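Local coordinates for protein succinate-semialdehyde dehydrogenase (Streptococcus pyogenes MGAS1882, PDB 4OHT) that probably oxidises succinate semialdehyde to succinate with NADP as hydride acceptor, as a member of the aldehyde dehydrogenase family, at residues Gly123-Val128 with Gly202-Gly207; Glu129-Pro134 with Lys155-Cys160; Asn150-Lys155 with Gly179-Leu184. All coordinates share one frame; numbering follows the deposited sequence.

Contact 1: residues Gly123-Val128 with Gly202-Gly207. With NAP (NADP nicotinamide-adenine-dinucleotide phosphate), chain C.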
loop_
_atom_site.group_PDB
_atom_site.type_symbol
_atom_site.label_atom_id
_atom_site.label_comp_id
_atom_site.label_asym_id
_atom_site.label_seq_id
_atom_site.Cartn_x
_atom_site.Cartn_y
_atom_site.Cartn_z
ATOM N N GLY A 123 13.099 -7.158 0.551
ATOM C CA GLY A 123 13.209 -8.542 0.969
ATOM C C GLY A 123 12.533 -9.517 0.028
ATOM O O GLY A 123 12.346 -9.227 -1.157
ATOM N N VAL A 124 12.166 -10.678 0.565
ATOM C CA VAL A 124 11.501 -11.720 -0.203
ATOM C C VAL A 124 10.011 -11.413 -0.337
ATOM O O VAL A 124 9.322 -11.143 0.653
ATOM C CB VAL A 124 11.677 -13.106 0.463
ATOM C CG1 VAL A 124 10.960 -14.173 -0.351
ATOM C CG2 VAL A 124 13.157 -13.440 0.577
ATOM N N ILE A 125 9.528 -11.470 -1.572
ATOM C CA ILE A 125 8.139 -11.186 -1.884
ATOM C C ILE A 125 7.397 -12.451 -2.297
ATOM O O ILE A 125 7.894 -13.239 -3.104
ATOM C CB ILE A 125 8.034 -10.178 -3.057
ATOM C CG1 ILE A 125 8.738 -8.865 -2.699
ATOM C CG2 ILE A 125 6.568 -9.948 -3.412
ATOM C CD1 ILE A 125 8.121 -8.125 -1.503
ATOM N N LEU A 126 6.204 -12.641 -1.742
ATOM C CA LEU A 126 5.377 -13.787 -2.095
ATOM C C LEU A 126 4.336 -13.329 -3.108
ATOM O O LEU A 126 3.662 -12.317 -2.900
ATOM C CB LEU A 126 4.647 -14.341 -0.873
ATOM C CG LEU A 126 3.475 -15.268 -1.225
ATOM C CD1 LEU A 126 4.005 -16.544 -1.891
ATOM C CD2 LEU A 126 2.674 -15.604 0.038
ATOM N N ALA A 127 4.210 -14.072 -4.203
ATOM C CA ALA A 127 3.229 -13.760 -5.234
ATOM C C ALA A 127 2.258 -14.930 -5.336
ATOM O O ALA A 127 2.676 -16.084 -5.441
ATOM C CB ALA A 127 3.921 -13.528 -6.595
ATOM N N VAL A 128 0.965 -14.623 -5.282
ATOM C CA VAL A 128 -0.088 -15.630 -5.393
ATOM C C VAL A 128 -0.814 -15.256 -6.674
ATOM O O VAL A 128 -1.368 -14.163 -6.772
ATOM C CB VAL A 128 -1.057 -15.569 -4.192
ATOM C CG1 VAL A 128 -2.089 -16.698 -4.288
ATOM C CG2 VAL A 128 -0.268 -15.685 -2.897
ATOM N N GLY A 202 6.508 -8.955 1.940
ATOM C CA GLY A 202 5.350 -8.472 1.212
ATOM C C GLY A 202 4.614 -9.543 0.434
ATOM O O GLY A 202 5.152 -10.617 0.168
ATOM N N VAL A 203 3.379 -9.237 0.054
ATOM C CA VAL A 203 2.561 -10.177 -0.697
ATOM C C VAL A 203 1.759 -9.463 -1.770
ATOM O O VAL A 203 1.085 -8.466 -1.493
ATOM C CB VAL A 203 1.532 -10.902 0.210
ATOM C CG1 VAL A 203 0.846 -12.003 -0.574
ATOM C CG2 VAL A 203 2.207 -11.456 1.454
ATOM N N CYS A 204 1.846 -9.967 -2.998
ATOM C CA CYS A 204 1.072 -9.413 -4.093
ATOM C C CYS A 204 0.205 -10.556 -4.607
ATOM O O CYS A 204 0.707 -11.623 -4.977
ATOM C CB CYS A 204 1.968 -8.851 -5.209
ATOM S SG CYS A 204 3.202 -9.976 -5.910
ATOM N N LEU A 205 -1.106 -10.337 -4.597
ATOM C CA LEU A 205 -2.039 -11.349 -5.056
ATOM C C LEU A 205 -2.936 -10.870 -6.182
ATOM O O LEU A 205 -3.319 -9.698 -6.246
ATOM C CB LEU A 205 -2.913 -11.832 -3.887
ATOM C CG LEU A 205 -4.041 -12.837 -4.180
ATOM C CD1 LEU A 205 -4.351 -13.643 -2.922
ATOM C CD2 LEU A 205 -5.293 -12.114 -4.675
ATOM N N THR A 206 -3.248 -11.798 -7.077
ATOM C CA THR A 206 -4.164 -11.551 -8.173
ATOM C C THR A 206 -5.118 -12.740 -8.091
ATOM O O THR A 206 -4.687 -13.893 -8.092
ATOM C CB THR A 206 -3.456 -11.542 -9.545
ATOM O OG1 THR A 206 -2.515 -10.460 -9.596
ATOM C CG2 THR A 206 -4.473 -11.351 -10.658
ATOM N N GLY A 207 -6.411 -12.467 -7.994
ATOM C CA GLY A 207 -7.359 -13.559 -7.890
ATOM C C GLY A 207 -8.745 -13.141 -7.443
ATOM O O GLY A 207 -9.207 -12.042 -7.760
HETATM P PA NAP C . -8.604 -17.612 -6.892
HETATM O O1A NAP C . -8.636 -16.609 -5.776
HETATM O O2A NAP C . -9.560 -18.709 -6.621
HETATM O O5B NAP C . -7.111 -18.169 -7.006
HETATM C C5B NAP C . -6.054 -17.250 -7.280
HETATM C C4B NAP C . -4.847 -17.745 -6.524
HETATM O O4B NAP C . -5.072 -17.598 -5.102
HETATM C C3B NAP C . -4.688 -19.218 -6.767
HETATM O O3B NAP C . -3.295 -19.511 -6.787
HETATM C C2B NAP C . -5.347 -19.838 -5.590
HETATM O O2B NAP C . -4.829 -21.141 -5.322
HETATM C C1B NAP C . -4.951 -18.906 -4.502
HETATM N N9A NAP C . -5.770 -18.989 -3.359
HETATM C C8A NAP C . -7.111 -18.835 -3.317
HETATM N N7A NAP C . -7.536 -18.908 -2.026
HETATM C C5A NAP C . -6.443 -19.114 -1.200
HETATM C C6A NAP C . -6.206 -19.163 0.214
HETATM N N6A NAP C . -7.235 -19.142 1.129
HETATM N N1A NAP C . -4.934 -19.252 0.662
HETATM C C2A NAP C . -3.922 -19.298 -0.179
HETATM N N3A NAP C . -4.087 -19.259 -1.516
HETATM C C4A NAP C . -5.309 -19.171 -2.058
HETATM O O3 NAP C . -8.975 -16.951 -8.282
HETATM P PN NAP C . -8.927 -17.790 -9.658
HETATM O O1N NAP C . -10.103 -18.719 -9.683
HETATM O O2N NAP C . -7.639 -18.582 -9.717
HETATM O O5D NAP C . -9.017 -16.831 -10.826
HETATM P P2B NAP C . -5.589 -22.483 -5.803
HETATM O O1X NAP C . -4.784 -23.655 -5.295
HETATM O O2X NAP C . -6.938 -22.540 -5.206
HETATM O O3X NAP C . -5.692 -22.534 -7.294
#

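Contact 2: residues Glu129-Pro134 with Lys155-Cys160. With NAP (NADP nicotinamide-adenine-dinucleotide phosphate), chain C.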
loop_
_atom_site.group_PDB
_atom_site.type_symbol
_atom_site.label_atom_id
_atom_site.label_comp_id
_atom_site.label_asym_id
_atom_site.label_seq_id
_atom_site.Cartn_x
_atom_site.Cartn_y
_atom_site.Cartn_z
ATOM N N GLU A 129 -0.811 -16.163 -7.649
ATOM C CA GLU A 129 -1.407 -15.886 -8.952
ATOM C C GLU A 129 -2.504 -16.837 -9.430
ATOM O O GLU A 129 -2.594 -17.987 -8.991
ATOM C CB GLU A 129 -0.289 -15.833 -10.008
ATOM C CG GLU A 129 0.843 -14.852 -9.688
ATOM C CD GLU A 129 0.345 -13.430 -9.432
ATOM O OE1 GLU A 129 -0.594 -12.988 -10.124
ATOM O OE2 GLU A 129 0.902 -12.741 -8.545
ATOM N N PRO A 130 -3.354 -16.359 -10.357
ATOM C CA PRO A 130 -4.468 -17.121 -10.933
ATOM C C PRO A 130 -4.110 -17.798 -12.265
ATOM O O PRO A 130 -3.069 -17.510 -12.859
ATOM C CB PRO A 130 -5.537 -16.055 -11.098
ATOM C CG PRO A 130 -4.720 -14.894 -11.591
ATOM C CD PRO A 130 -3.461 -14.933 -10.725
ATOM N N TRP A 131 -4.993 -18.677 -12.731
ATOM C CA TRP A 131 -4.785 -19.427 -13.973
ATOM C C TRP A 131 -5.143 -18.761 -15.301
ATOM O O TRP A 131 -4.714 -19.244 -16.350
ATOM C CB TRP A 131 -5.560 -20.744 -13.911
ATOM C CG TRP A 131 -6.994 -20.552 -13.497
ATOM C CD1 TRP A 131 -7.513 -20.722 -12.245
ATOM C CD2 TRP A 131 -8.078 -20.094 -14.320
ATOM N NE1 TRP A 131 -8.847 -20.395 -12.235
ATOM C CE2 TRP A 131 -9.222 -20.006 -13.492
ATOM C CE3 TRP A 131 -8.193 -19.748 -15.674
ATOM C CZ2 TRP A 131 -10.471 -19.586 -13.975
ATOM C CZ3 TRP A 131 -9.436 -19.328 -16.156
ATOM C CH2 TRP A 131 -10.557 -19.252 -15.304
ATOM N N ASN A 132 -5.914 -17.672 -15.280
ATOM C CA ASN A 132 -6.342 -17.071 -16.540
ATOM C C ASN A 132 -5.253 -16.584 -17.505
ATOM O O ASN A 132 -5.478 -16.555 -18.713
ATOM C CB ASN A 132 -7.401 -15.988 -16.274
ATOM C CG ASN A 132 -6.824 -14.699 -15.721
ATOM O OD1 ASN A 132 -5.797 -14.685 -15.040
ATOM N ND2 ASN A 132 -7.506 -13.603 -16.003
ATOM N N PHE A 133 -4.082 -16.227 -16.982
ATOM C CA PHE A 133 -2.939 -15.789 -17.798
ATOM C C PHE A 133 -1.722 -16.293 -17.023
ATOM O O PHE A 133 -1.010 -15.520 -16.375
ATOM C CB PHE A 133 -2.892 -14.261 -17.917
ATOM C CG PHE A 133 -3.958 -13.677 -18.816
ATOM C CD1 PHE A 133 -3.821 -13.713 -20.206
ATOM C CD2 PHE A 133 -5.099 -13.086 -18.269
ATOM C CE1 PHE A 133 -4.808 -13.167 -21.042
ATOM C CE2 PHE A 133 -6.091 -12.539 -19.088
ATOM C CZ PHE A 133 -5.947 -12.579 -20.478
ATOM N N PRO A 134 -1.468 -17.611 -17.088
ATOM C CA PRO A 134 -0.362 -18.292 -16.403
ATOM C C PRO A 134 1.003 -17.599 -16.411
ATOM O O PRO A 134 1.665 -17.526 -15.382
ATOM C CB PRO A 134 -0.318 -19.660 -17.089
ATOM C CG PRO A 134 -1.730 -19.883 -17.490
ATOM C CD PRO A 134 -2.129 -18.529 -18.036
ATOM N N LYS A 155 3.195 -18.892 -5.613
ATOM C CA LYS A 155 2.160 -19.876 -5.333
ATOM C C LYS A 155 1.192 -19.627 -6.480
ATOM O O LYS A 155 0.461 -18.631 -6.479
ATOM C CB LYS A 155 1.477 -19.593 -3.993
ATOM C CG LYS A 155 0.576 -20.715 -3.485
ATOM C CD LYS A 155 -0.771 -20.735 -4.186
ATOM C CE LYS A 155 -1.618 -21.912 -3.731
ATOM N NZ LYS A 155 -2.341 -22.510 -4.895
ATOM N N HIS A 156 1.224 -20.508 -7.477
ATOM C CA HIS A 156 0.359 -20.382 -8.645
ATOM C C HIS A 156 -0.895 -21.233 -8.452
ATOM O O HIS A 156 -0.984 -22.006 -7.499
ATOM C CB HIS A 156 1.104 -20.844 -9.897
ATOM C CG HIS A 156 0.830 -20.005 -11.106
ATOM N ND1 HIS A 156 -0.423 -19.517 -11.410
ATOM C CD2 HIS A 156 1.648 -19.583 -12.099
ATOM C CE1 HIS A 156 -0.365 -18.830 -12.537
ATOM N NE2 HIS A 156 0.881 -18.855 -12.975
ATOM N N ALA A 157 -1.850 -21.099 -9.367
ATOM C CA ALA A 157 -3.096 -21.846 -9.283
ATOM C C ALA A 157 -2.888 -23.360 -9.400
ATOM O O ALA A 157 -1.962 -23.835 -10.071
ATOM C CB ALA A 157 -4.064 -21.363 -10.353
ATOM N N SER A 158 -3.773 -24.107 -8.747
ATOM C CA SER A 158 -3.699 -25.561 -8.734
ATOM C C SER A 158 -3.851 -26.219 -10.105
ATOM O O SER A 158 -3.352 -27.326 -10.309
ATOM C CB SER A 158 -4.759 -26.128 -7.778
ATOM O OG SER A 158 -6.062 -25.898 -8.290
ATOM N N ILE A 159 -4.523 -25.552 -11.044
ATOM C CA ILE A 159 -4.717 -26.136 -12.370
ATOM C C ILE A 159 -3.672 -25.784 -13.427
ATOM O O ILE A 159 -3.782 -26.248 -14.562
ATOM C CB ILE A 159 -6.118 -25.803 -12.967
ATOM C CG1 ILE A 159 -6.246 -24.298 -13.225
ATOM C CG2 ILE A 159 -7.224 -26.291 -12.029
ATOM C CD1 ILE A 159 -7.484 -23.933 -14.029
ATOM N N CYS A 160 -2.675 -24.961 -13.093
ATOM C CA CYS A 160 -1.631 -24.638 -14.078
ATOM C C CYS A 160 -0.217 -24.826 -13.510
ATOM O O CYS A 160 0.641 -23.944 -13.613
ATOM C CB CYS A 160 -1.816 -23.209 -14.635
ATOM S SG CYS A 160 -1.573 -21.814 -13.493
HETATM P PA NAP C . -8.604 -17.612 -6.892
HETATM O O1A NAP C . -8.636 -16.609 -5.776
HETATM O O2A NAP C . -9.560 -18.709 -6.621
HETATM O O5B NAP C . -7.111 -18.169 -7.006
HETATM C C5B NAP C . -6.054 -17.250 -7.280
HETATM C C4B NAP C . -4.847 -17.745 -6.524
HETATM O O4B NAP C . -5.072 -17.598 -5.102
HETATM C C3B NAP C . -4.688 -19.218 -6.767
HETATM O O3B NAP C . -3.295 -19.511 -6.787
HETATM C C2B NAP C . -5.347 -19.838 -5.590
HETATM O O2B NAP C . -4.829 -21.141 -5.322
HETATM C C1B NAP C . -4.951 -18.906 -4.502
HETATM N N9A NAP C . -5.770 -18.989 -3.359
HETATM C C8A NAP C . -7.111 -18.835 -3.317
HETATM N N7A NAP C . -7.536 -18.908 -2.026
HETATM C C5A NAP C . -6.443 -19.114 -1.200
HETATM C C6A NAP C . -6.206 -19.163 0.214
HETATM N N6A NAP C . -7.235 -19.142 1.129
HETATM N N1A NAP C . -4.934 -19.252 0.662
HETATM C C2A NAP C . -3.922 -19.298 -0.179
HETATM N N3A NAP C . -4.087 -19.259 -1.516
HETATM C C4A NAP C . -5.309 -19.171 -2.058
HETATM O O3 NAP C . -8.975 -16.951 -8.282
HETATM P PN NAP C . -8.927 -17.790 -9.658
HETATM O O1N NAP C . -10.103 -18.719 -9.683
HETATM O O2N NAP C . -7.639 -18.582 -9.717
HETATM O O5D NAP C . -9.017 -16.831 -10.826
HETATM P P2B NAP C . -5.589 -22.483 -5.803
HETATM O O1X NAP C . -4.784 -23.655 -5.295
HETATM O O2X NAP C . -6.938 -22.540 -5.206
HETATM O O3X NAP C . -5.692 -22.534 -7.294
#

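Contact 3: residues Asn150-Lys155 with Gly179-Leu184. With NAP (NADP nicotinamide-adenine-dinucleotide phosphate), chain C.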
loop_
_atom_site.group_PDB
_atom_site.type_symbol
_atom_site.label_atom_id
_atom_site.label_comp_id
_atom_site.label_asym_id
_atom_site.label_seq_id
_atom_site.Cartn_x
_atom_site.Cartn_y
_atom_site.Cartn_z
ATOM N N ASN A 150 14.238 -7.775 -5.173
ATOM C CA ASN A 150 13.441 -8.541 -4.214
ATOM C C ASN A 150 13.280 -9.987 -4.702
ATOM O O ASN A 150 12.598 -10.231 -5.694
ATOM C CB ASN A 150 12.032 -7.945 -4.049
ATOM C CG ASN A 150 12.032 -6.559 -3.421
ATOM O OD1 ASN A 150 12.854 -6.248 -2.560
ATOM N ND2 ASN A 150 11.081 -5.725 -3.835
ATOM N N PRO A 151 13.913 -10.962 -4.025
ATOM C CA PRO A 151 13.737 -12.338 -4.498
ATOM C C PRO A 151 12.243 -12.677 -4.396
ATOM O O PRO A 151 11.525 -12.111 -3.559
ATOM C CB PRO A 151 14.586 -13.148 -3.523
ATOM C CG PRO A 151 15.688 -12.181 -3.162
ATOM C CD PRO A 151 14.927 -10.893 -2.959
ATOM N N MET A 152 11.776 -13.604 -5.223
ATOM C CA MET A 152 10.363 -13.950 -5.209
ATOM C C MET A 152 10.003 -15.434 -5.046
ATOM O O MET A 152 10.712 -16.316 -5.534
ATOM C CB MET A 152 9.724 -13.416 -6.493
ATOM C CG MET A 152 8.269 -13.793 -6.680
ATOM S SD MET A 152 7.537 -12.970 -8.109
ATOM C CE MET A 152 7.500 -11.266 -7.499
ATOM N N VAL A 153 8.905 -15.695 -4.336
ATOM C CA VAL A 153 8.401 -17.059 -4.175
ATOM C C VAL A 153 6.985 -17.016 -4.725
ATOM O O VAL A 153 6.217 -16.086 -4.447
ATOM C CB VAL A 153 8.415 -17.571 -2.701
ATOM C CG1 VAL A 153 9.856 -17.790 -2.262
ATOM C CG2 VAL A 153 7.687 -16.605 -1.766
ATOM N N LEU A 154 6.655 -18.019 -5.529
ATOM C CA LEU A 154 5.373 -18.071 -6.198
ATOM C C LEU A 154 4.458 -19.226 -5.839
ATOM O O LEU A 154 4.884 -20.380 -5.774
ATOM C CB LEU A 154 5.616 -18.091 -7.710
ATOM C CG LEU A 154 4.454 -18.435 -8.644
ATOM C CD1 LEU A 154 3.475 -17.280 -8.689
ATOM C CD2 LEU A 154 4.994 -18.707 -10.045
ATOM N N LYS A 155 3.195 -18.892 -5.613
ATOM C CA LYS A 155 2.160 -19.876 -5.333
ATOM C C LYS A 155 1.192 -19.627 -6.480
ATOM O O LYS A 155 0.461 -18.631 -6.479
ATOM C CB LYS A 155 1.477 -19.593 -3.993
ATOM C CG LYS A 155 0.576 -20.715 -3.485
ATOM C CD LYS A 155 -0.771 -20.735 -4.186
ATOM C CE LYS A 155 -1.618 -21.912 -3.731
ATOM N NZ LYS A 155 -2.341 -22.510 -4.895
ATOM N N GLY A 179 16.951 -18.974 -6.664
ATOM C CA GLY A 179 16.315 -18.183 -5.625
ATOM C C GLY A 179 15.685 -16.899 -6.146
ATOM O O GLY A 179 14.895 -16.275 -5.440
ATOM N N SER A 180 16.024 -16.494 -7.370
ATOM C CA SER A 180 15.460 -15.271 -7.943
ATOM C C SER A 180 13.938 -15.381 -7.906
ATOM O O SER A 180 13.237 -14.418 -7.590
ATOM C CB SER A 180 15.966 -15.078 -9.374
ATOM O OG SER A 180 17.374 -14.923 -9.374
ATOM N N ILE A 181 13.444 -16.567 -8.250
ATOM C CA ILE A 181 12.024 -16.888 -8.180
ATOM C C ILE A 181 11.930 -18.398 -8.019
ATOM O O ILE A 181 12.650 -19.155 -8.676
ATOM C CB ILE A 181 11.218 -16.459 -9.435
ATOM C CG1 ILE A 181 9.731 -16.777 -9.209
ATOM C CG2 ILE A 181 11.736 -17.171 -10.674
ATOM C CD1 ILE A 181 8.776 -16.183 -10.253
ATOM N N THR A 182 11.069 -18.835 -7.113
ATOM C CA THR A 182 10.890 -20.256 -6.888
ATOM C C THR A 182 9.410 -20.565 -6.840
ATOM O O THR A 182 8.640 -19.888 -6.144
ATOM C CB THR A 182 11.516 -20.714 -5.553
ATOM O OG1 THR A 182 12.912 -20.385 -5.529
ATOM C CG2 THR A 182 11.353 -22.223 -5.384
ATOM N N ASN A 183 9.004 -21.580 -7.594
ATOM C CA ASN A 183 7.612 -21.983 -7.589
ATOM C C ASN A 183 7.364 -22.821 -6.336
ATOM O O ASN A 183 8.218 -23.610 -5.935
ATOM C CB ASN A 183 7.279 -22.813 -8.823
ATOM C CG ASN A 183 5.876 -23.373 -8.769
ATOM O OD1 ASN A 183 4.902 -22.619 -8.700
ATOM N ND2 ASN A 183 5.762 -24.699 -8.790
ATOM N N LEU A 184 6.197 -22.650 -5.726
ATOM C CA LEU A 184 5.856 -23.392 -4.521
ATOM C C LEU A 184 4.558 -24.171 -4.713
ATOM O O LEU A 184 3.490 -23.575 -4.902
ATOM C CB LEU A 184 5.676 -22.435 -3.329
ATOM C CG LEU A 184 6.786 -21.431 -3.015
ATOM C CD1 LEU A 184 6.368 -20.559 -1.835
ATOM C CD2 LEU A 184 8.075 -22.174 -2.695
HETATM P PA NAP C . -8.604 -17.612 -6.892
HETATM O O1A NAP C . -8.636 -16.609 -5.776
HETATM O O2A NAP C . -9.560 -18.709 -6.621
HETATM O O5B NAP C . -7.111 -18.169 -7.006
HETATM C C5B NAP C . -6.054 -17.250 -7.280
HETATM C C4B NAP C . -4.847 -17.745 -6.524
HETATM O O4B NAP C . -5.072 -17.598 -5.102
HETATM C C3B NAP C . -4.688 -19.218 -6.767
HETATM O O3B NAP C . -3.295 -19.511 -6.787
HETATM C C2B NAP C . -5.347 -19.838 -5.590
HETATM O O2B NAP C . -4.829 -21.141 -5.322
HETATM C C1B NAP C . -4.951 -18.906 -4.502
HETATM N N9A NAP C . -5.770 -18.989 -3.359
HETATM C C8A NAP C . -7.111 -18.835 -3.317
HETATM N N7A NAP C . -7.536 -18.908 -2.026
HETATM C C5A NAP C . -6.443 -19.114 -1.200
HETATM C C6A NAP C . -6.206 -19.163 0.214
HETATM N N6A NAP C . -7.235 -19.142 1.129
HETATM N N1A NAP C . -4.934 -19.252 0.662
HETATM C C2A NAP C . -3.922 -19.298 -0.179
HETATM N N3A NAP C . -4.087 -19.259 -1.516
HETATM C C4A NAP C . -5.309 -19.171 -2.058
HETATM O O3 NAP C . -8.975 -16.951 -8.282
HETATM P PN NAP C . -8.927 -17.790 -9.658
HETATM O O1N NAP C . -10.103 -18.719 -9.683
HETATM O O2N NAP C . -7.639 -18.582 -9.717
HETATM O O5D NAP C . -9.017 -16.831 -10.826
HETATM P P2B NAP C . -5.589 -22.483 -5.803
HETATM O O1X NAP C . -4.784 -23.655 -5.295
HETATM O O2X NAP C . -6.938 -22.540 -5.206
HETATM O O3X NAP C . -5.692 -22.534 -7.294
HETATM O O HOH W 1 13.274 -11.553 -8.055
HETATM O O HOH W 2 12.877 -17.567 -4.400
#

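Contact 1: residues Gly123-Val128 with Gly202-Gly207
At the centre of the sheet of a Rossmann-like nucleotide-binding domain, the cofactor-binding domain of aldehyde dehydrogenases, strands 124-128 and 202-206 run side by side in the same direction, within the parallel part of that sheet. Four backbone hydrogen bonds knit them in the parallel pattern. Leu126 gives its N-H to Gly202 O and Val128 its N-H to Cys204 O, while the return bonds come from Cys204 N to Leu126 O and from Thr206 N to Val128 O, each 3.0 Å long. The bond to Gly202 O is almost straight, 176° at the hydrogen. Between them, Ala127 CA approaches Cys204 O at 3.3 Å in a CA-H...O contact.

Side chains fill both faces. On one, Cys204 SG sits between its backbone N and carbonyl carbon (chi1 55°), which swings the sulfur across to Ala127 CB at 3.7 Å; Ile125 CD1 lies over the bare backbone of Gly202, 3.9 Å from its CA. Helix 136-148 packs on this side through Val141 against Cys204. On the other face Leu126 and Val203 lie side by side and point the same way, CD2 to CG1 4.1 Å, and Leu205 CD1 rests 4.0 Å from Val128 CB. Helix 188-195 covers Leu126 and Val203.

The cofactor lies against the C-terminal ends of the strands: Val128 CG1 comes within 3.2 Å of the ribose O4B of NADP. The side chain of Val128 thus offers the adenosine ribose an apolar surface, while Gly207 brings bare backbone close to the pyrophosphate, so the strand ends form part of the cofactor's seat.

Contact 2: residues Glu129-Pro134 with Lys155-Cys160
One backbone hydrogen bond and one from a histidine ring join the loops that follow neighbouring strands of the nucleotide-binding sheet: Glu129 N to Lys155 O at 3.0 Å, and His156 NE2 to Pro134 O at 2.9 Å. The second is nearly straight, 174° at the hydrogen; NE2 lies in the carbonyl plane of Pro134, on a lone pair of its O, and that O lies in the plane of the imidazole. On the same ring ND1 accepts the N-H of Ala157, so both nitrogens are engaged and the ring's rotation is fixed.

Apolar contacts build around two rings. Glu129 CB lies over one face of His156 and Cys160 SG over the opposite one. Ile159 CD1 stands over the five-membered ring of Trp131, 3.7 Å from its centroid, in a CH-pi contact; the indole reaches it with CG held between backbone N and carbonyl carbon (chi1 50°). Ala157 CB meets the indole at its edge.

Polar groups facing NADP form a third set. Lys155 NZ donates to NADP O1X, on the 2'-phosphate, at 2.7 Å. It also bonds to O2B, His156 O and Tyr3 OH. Ser158 N donates to O3X, 2.9 Å away, and Glu129 O takes the ribose hydroxyl O3B at 2.8 Å. Trp131 NE1 bonds weakly to O1N.

A lysine ammonium and a backbone N-H on one phosphate are consistent with recognition of NADP, and the histidine's two bonds probably help to hold the loops presenting them.

Contact 3: residues Asn150-Lys155 with Gly179-Leu184
Backbone hydrogen bonds between Met152-Leu154 and Ser180-Leu184 join the two parallel strands of a right-handed beta-alpha-beta crossover whose helix is 161-173. Met152 N donates to Ser180 O from above the carbonyl plane, 43° out of it, whereas Leu154 N reaches Thr182 O at 2.8 Å in a nearly straight bond. In return, Thr182 N bonds to Met152 O and Leu184 N to Leu154 O. A CA-H...O contact adds to the grip on Met152 O, which lies 3.0 Å from Ile181 CA.

Water extends the pairing at its N-terminal end. One molecule donates to both Asn150 O and Ser180 O. Another gives its hydrogens to Met152 O and Gly179 O, and accepts from Thr182 OG1 at 3.0 Å; that hydroxyl is also bonded to Arg31.

Side-chain contacts occupy both faces. Met152 and Ile181 extend side by side in the same direction, each first branch anti to its own N (chi1 175° and -177°), bringing SD to 4.1 Å from CD1. On this same face the Leu154 CD2 methyl lies beside an amide oxygen, 4.1 Å from Asn183 OD1. Phe142 of helix 136-148 and Phe167 of helix 161-173 pack on Ile181. Beside Val153, on the face it shares with Thr182, Leu184 crosses at a slant, its CD1 resting 3.7 Å from Val153 CB.

Met152 O therefore receives a backbone N-H, a water hydrogen and a CA-H contact. This buried carbonyl is well satisfied, and the second water joins both segments at the start of the pairing, before strand 152-155 delivers Lys155 to the cofactor phosphate.

How the contacts relate
From the N terminus, strand 124-128 comes first and runs directly into loop 129-134; helix 136-148 then leads to strand 152-155. Its last residue, Lys155, begins the second segment of contact 2, which closes the first, short loop. Helix 161-173 follows and returns the chain to strand 181-183, closing contact 3; contacts 2 and 3 therefore cross and share Lys155. Contact 1 closes last, when strand 200-206 reaches the other side of strand 124-128, and encloses both others. Strands 124-128 and 152-155 are sheet neighbours, joined by a probable hydrogen bond from Ala127 N to Val153 O, so the three contacts tie four parallel strands and two cofactor-facing loops into one nucleotide-binding unit.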